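Local coordinates for hemin ABC transporter, periplasmic hemin-binding protein HutB (Vibrio cholerae, PDB 5KHL), which probably binds hemin in the periplasm and hands it to the ABC transporter that carries it across the inner membrane, at residues G34-L39 with E47-L52; L39-V44 with L69-T74. All coordinates share one frame; numbering follows the deposited sequence.

Interaction 1 (G34-L39 with E47-L52)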
loop_
_atom_site.group_PDB
_atom_site.type_symbol
_atom_site.label_atom_id
_atom_site.label_comp_id
_atom_site.label_asym_id
_atom_site.label_seq_id
_atom_site.Cartn_x
_atom_site.Cartn_y
_atom_site.Cartn_z
ATOM N N GLY A 34 6.118 11.661 13.998
ATOM C CA GLY A 34 5.746 12.071 15.338
ATOM C C GLY A 34 4.654 13.116 15.426
ATOM O O GLY A 34 4.494 13.747 16.470
ATOM N N ALA A 35 3.875 13.288 14.361
ATOM C CA ALA A 35 2.912 14.391 14.326
ATOM C C ALA A 35 1.463 13.945 14.464
ATOM O O ALA A 35 0.569 14.584 13.918
ATOM C CB ALA A 35 3.076 15.202 13.038
ATOM N N GLU A 36 1.214 12.867 15.203
ATOM C CA GLU A 36 -0.161 12.387 15.357
ATOM C C GLU A 36 -1.084 13.372 16.094
ATOM O O GLU A 36 -2.278 13.349 15.893
ATOM C CB GLU A 36 -0.190 11.028 16.069
ATOM C CG GLU A 36 0.652 10.953 17.316
ATOM C CD GLU A 36 0.453 9.648 18.069
ATOM O OE1 GLU A 36 -0.525 8.930 17.774
ATOM O OE2 GLU A 36 1.276 9.341 18.960
ATOM N N GLN A 37 -0.534 14.255 16.921
ATOM C CA GLN A 37 -1.362 15.211 17.674
ATOM C C GLN A 37 -1.995 16.249 16.748
ATOM O O GLN A 37 -2.894 16.980 17.156
ATOM C CB GLN A 37 -0.539 15.910 18.769
ATOM C CG GLN A 37 0.624 16.748 18.249
ATOM C CD GLN A 37 1.784 15.904 17.717
ATOM O OE1 GLN A 37 1.821 14.688 17.918
ATOM N NE2 GLN A 37 2.731 16.548 17.030
ATOM N N GLN A 38 -1.526 16.297 15.501
ATOM C CA GLN A 38 -2.046 17.224 14.495
ATOM C C GLN A 38 -3.269 16.687 13.751
ATOM O O GLN A 38 -4.020 17.455 13.152
ATOM C CB GLN A 38 -0.947 17.572 13.492
ATOM C CG GLN A 38 0.258 18.230 14.127
ATOM C CD GLN A 38 1.282 18.673 13.096
ATOM O OE1 GLN A 38 0.965 18.821 11.916
ATOM N NE2 GLN A 38 2.516 18.881 13.537
ATOM N N LEU A 39 -3.452 15.367 13.774
ATOM C CA LEU A 39 -4.619 14.742 13.171
ATOM C C LEU A 39 -5.887 15.104 13.950
ATOM O O LEU A 39 -5.896 15.082 15.177
ATOM C CB LEU A 39 -4.466 13.215 13.119
ATOM C CG LEU A 39 -3.471 12.576 12.149
ATOM C CD1 LEU A 39 -3.316 11.105 12.483
ATOM C CD2 LEU A 39 -3.956 12.734 10.735
ATOM N N GLU A 47 -4.959 3.657 9.806
ATOM C CA GLU A 47 -4.877 3.032 11.118
ATOM C C GLU A 47 -4.191 3.944 12.116
ATOM O O GLU A 47 -3.116 4.496 11.858
ATOM C CB GLU A 47 -4.164 1.695 11.031
ATOM C CG GLU A 47 -5.106 0.610 10.573
ATOM C CD GLU A 47 -4.423 -0.402 9.690
ATOM O OE1 GLU A 47 -4.829 -1.577 9.778
ATOM O OE2 GLU A 47 -3.493 -0.032 8.921
ATOM N N VAL A 48 -4.858 4.111 13.250
ATOM C CA VAL A 48 -4.451 5.038 14.279
ATOM C C VAL A 48 -4.779 4.347 15.580
ATOM O O VAL A 48 -5.605 3.436 15.604
ATOM C CB VAL A 48 -5.182 6.411 14.158
ATOM C CG1 VAL A 48 -4.779 7.135 12.851
ATOM C CG2 VAL A 48 -6.692 6.237 14.263
ATOM N N PRO A 49 -4.109 4.738 16.666
ATOM C CA PRO A 49 -4.413 4.042 17.926
ATOM C C PRO A 49 -5.804 4.385 18.448
ATOM O O PRO A 49 -6.239 5.535 18.369
ATOM C CB PRO A 49 -3.327 4.540 18.880
ATOM C CG PRO A 49 -2.849 5.826 18.293
ATOM C CD PRO A 49 -3.033 5.732 16.806
ATOM N N SER A 50 -6.492 3.369 18.961
ATOM C CA SER A 50 -7.831 3.512 19.531
ATOM C C SER A 50 -7.900 4.706 20.462
ATOM O O SER A 50 -8.862 5.456 20.448
ATOM C CB SER A 50 -8.220 2.248 20.291
ATOM O OG SER A 50 -8.085 1.101 19.478
ATOM N N SER A 51 -6.840 4.889 21.236
ATOM C CA SER A 51 -6.750 5.945 22.238
ATOM C C SER A 51 -7.035 7.364 21.723
ATOM O O SER A 51 -7.485 8.228 22.476
ATOM C CB SER A 51 -5.356 5.906 22.884
ATOM O OG SER A 51 -4.463 5.092 22.142
ATOM N N LEU A 52 -6.775 7.600 20.443
ATOM C CA LEU A 52 -6.853 8.945 19.873
ATOM C C LEU A 52 -8.292 9.421 19.721
ATOM O O LEU A 52 -8.546 10.626 19.651
ATOM C CB LEU A 52 -6.148 8.974 18.522
ATOM C CG LEU A 52 -4.881 9.821 18.397
ATOM C CD1 LEU A 52 -4.230 10.059 19.748
ATOM C CD2 LEU A 52 -3.895 9.151 17.451
#
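Leu39 and Val48 form the buried part of this contact, an apolar touch of two methyls: CD1 of Leu39 lies 4.2 Å from CG1 of Val48, and both branched side chains start out toward the opposite segment. Leu39 is buried, as suits a large aliphatic residue at the start of strand 39-42, where it also packs on Ile30 and Leu31 of helix 24-32 and on Ile19 of the neighbouring strand. Val48 directs CG1 toward Leu39 and also rests on Thr27 and Leu54.

Residues 34-39 lead the chain from helix 24-32 into strand 39-42, the edge strand of the four-stranded parallel sheet in this lobe of the periplasmic binding protein. The helix ends in a Schellman motif with Gly34 as the C' residue; its positive phi of 75° comes easily to glycine. Residues 47-52 lie in the loop after the strand.

At the partly exposed edge a carboxylate oxygen takes the place of a methyl. Glu36 has CG between its backbone N and carbonyl carbon (chi1 48°) and is extended beyond it, which carries the carboxylate across to the other loop. Glu36 OE1 lies 3.4 Å from CD2 of Leu52 and 3.9 Å from CG of Pro49, the side chains meeting at a slant. These oxygen-carbon approaches are shorter than the inner methyl touch but are not polar bonds, and the charge of Glu36 can probably be hydrated.

Interaction 2 (L39-V44 with L69-T74); sequences LVAVDV and LTLEPT
Leu71 reaches Ala41 through one branch, its CD1 methyl standing 3.5 Å from Ala41 CB. This is the closest approach in a contact made of apolar packing. With CG of Leu71 anti to the carbonyl carbon (chi1 -68°), the isobutyl group extends from the turn toward the strand, and the small alanine lets the methyl come down close to the sheet. Val40 supplies the second set of touches: its CG2 lies 4.4 Å from Leu71 CB and 4.5 Å from Pro73 CB, looser packing by a branched side chain that also rests on Val20.

In the fold, this joins edge strand 39-42 of the parallel sheet to the connection that ends helix 65-69 and leads into strand 75-78. Strand 19-21 lies between those two strands, and Pro73 packs on its Val20 as well.

Backbone hydrogen bonding shapes the second partner from within. A type I turn runs from Leu69 to Glu72, with Glu72 N bonded to Leu69 O at 3.0 Å. Glu72 then leaves helical geometry with a positive phi of 41°, and Pro73, whose ring restricts the backbone, follows. On the polar side, Arg18 NH2 binds Glu72 O, and Thr74 OG1 accepts from Arg18 N.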
loop_
_atom_site.group_PDB
_atom_site.type_symbol
_atom_site.label_atom_id
_atom_site.label_comp_id
_atom_site.label_asym_id
_atom_site.label_seq_id
_atom_site.Cartn_x
_atom_site.Cartn_y
_atom_site.Cartn_z
ATOM N N LEU A 39 -3.452 15.367 13.774
ATOM C CA LEU A 39 -4.619 14.742 13.171
ATOM C C LEU A 39 -5.887 15.104 13.950
ATOM O O LEU A 39 -5.896 15.082 15.177
ATOM C CB LEU A 39 -4.466 13.215 13.119
ATOM C CG LEU A 39 -3.471 12.576 12.149
ATOM C CD1 LEU A 39 -3.316 11.105 12.483
ATOM C CD2 LEU A 39 -3.956 12.734 10.735
ATOM N N VAL A 40 -6.939 15.444 13.214
ATOM C CA VAL A 40 -8.275 15.592 13.782
ATOM C C VAL A 40 -9.199 14.517 13.242
ATOM O O VAL A 40 -10.247 14.271 13.801
ATOM C CB VAL A 40 -8.895 16.969 13.478
ATOM C CG1 VAL A 40 -8.076 18.058 14.126
ATOM C CG2 VAL A 40 -9.017 17.188 11.972
ATOM N N ALA A 41 -8.794 13.871 12.154
ATOM C CA ALA A 41 -9.605 12.833 11.527
ATOM C C ALA A 41 -8.796 12.093 10.473
ATOM O O ALA A 41 -7.870 12.633 9.907
ATOM C CB ALA A 41 -10.852 13.442 10.905
ATOM N N VAL A 42 -9.184 10.857 10.199
ATOM C CA VAL A 42 -8.508 10.007 9.233
ATOM C C VAL A 42 -9.562 9.354 8.352
ATOM O O VAL A 42 -10.746 9.477 8.614
ATOM C CB VAL A 42 -7.650 8.916 9.915
ATOM C CG1 VAL A 42 -6.777 9.528 10.980
ATOM C CG2 VAL A 42 -8.524 7.832 10.533
ATOM N N ASP A 43 -9.135 8.655 7.308
ATOM C CA ASP A 43 -10.080 8.014 6.404
ATOM C C ASP A 43 -10.311 6.578 6.865
ATOM O O ASP A 43 -9.677 6.143 7.812
ATOM C CB ASP A 43 -9.553 8.047 4.974
ATOM C CG ASP A 43 -8.380 7.111 4.786
ATOM O OD1 ASP A 43 -7.319 7.379 5.372
ATOM O OD2 ASP A 43 -8.521 6.103 4.079
ATOM N N VAL A 44 -11.195 5.839 6.201
ATOM C CA VAL A 44 -11.497 4.469 6.620
ATOM C C VAL A 44 -10.284 3.535 6.558
ATOM O O VAL A 44 -10.150 2.646 7.410
ATOM C CB VAL A 44 -12.625 3.841 5.775
ATOM C CG1 VAL A 44 -13.954 4.531 6.064
ATOM C CG2 VAL A 44 -12.284 3.903 4.290
ATOM N N LEU A 69 -16.087 20.058 7.201
ATOM C CA LEU A 69 -16.068 21.436 7.660
ATOM C C LEU A 69 -16.355 21.550 9.150
ATOM O O LEU A 69 -15.826 22.439 9.813
ATOM C CB LEU A 69 -17.070 22.274 6.862
ATOM C CG LEU A 69 -16.515 22.871 5.569
ATOM C CD1 LEU A 69 -17.639 23.289 4.628
ATOM C CD2 LEU A 69 -15.621 24.048 5.907
ATOM N N THR A 70 -17.170 20.644 9.684
ATOM C CA THR A 70 -17.502 20.684 11.114
ATOM C C THR A 70 -16.280 20.375 11.982
ATOM O O THR A 70 -16.283 20.647 13.184
ATOM C CB THR A 70 -18.621 19.695 11.474
ATOM O OG1 THR A 70 -18.136 18.356 11.319
ATOM C CG2 THR A 70 -19.809 19.893 10.571
ATOM N N LEU A 71 -15.248 19.796 11.370
ATOM C CA LEU A 71 -13.998 19.497 12.062
ATOM C C LEU A 71 -13.064 20.691 12.140
ATOM O O LEU A 71 -11.998 20.591 12.732
ATOM C CB LEU A 71 -13.255 18.363 11.371
ATOM C CG LEU A 71 -13.890 16.989 11.446
ATOM C CD1 LEU A 71 -13.146 16.071 10.498
ATOM C CD2 LEU A 71 -13.828 16.481 12.882
ATOM N N GLU A 72 -13.474 21.802 11.533
ATOM C CA GLU A 72 -12.655 23.010 11.441
ATOM C C GLU A 72 -11.206 22.657 11.143
ATOM O O GLU A 72 -10.299 23.064 11.880
ATOM C CB GLU A 72 -12.751 23.825 12.736
ATOM C CG GLU A 72 -14.180 24.281 13.095
ATOM C CD GLU A 72 -14.268 24.984 14.447
ATOM O OE1 GLU A 72 -14.148 26.225 14.492
ATOM O OE2 GLU A 72 -14.456 24.290 15.467
ATOM N N PRO A 73 -10.982 21.871 10.074
ATOM C CA PRO A 73 -9.617 21.446 9.792
ATOM C C PRO A 73 -8.835 22.589 9.156
ATOM O O PRO A 73 -9.433 23.578 8.736
ATOM C CB PRO A 73 -9.815 20.286 8.813
ATOM C CG PRO A 73 -11.003 20.689 8.046
ATOM C CD PRO A 73 -11.898 21.464 8.992
ATOM N N THR A 74 -7.514 22.463 9.097
ATOM C CA THR A 74 -6.685 23.432 8.395
ATOM C C THR A 74 -6.095 22.808 7.137
ATOM O O THR A 74 -5.759 23.503 6.173
ATOM C CB THR A 74 -5.574 23.939 9.290
ATOM O OG1 THR A 74 -4.724 22.840 9.639
ATOM C CG2 THR A 74 -6.178 24.522 10.558
#

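Leu39 belongs to both interactions, although its side chain works in interaction 1 alone; the next two residues, Val40 and Ala41, serve interaction 2. Residues two apart in a regular strand share a face, but here the chain turns a corner at Val40, and Leu39 and Ala41 meet different partners. The contact centres are about 12 Å apart, and the two meet directly where Val48 CG1 of interaction 1 packs 3.6 Å from Val42 CG1 in segment 39-44. Interaction 1 joins the entry of the edge strand to the loop after it; interaction 2 joins the strand to the turn after helix 65-69. Their centres lie about 19 and 22 Å from that of the chain.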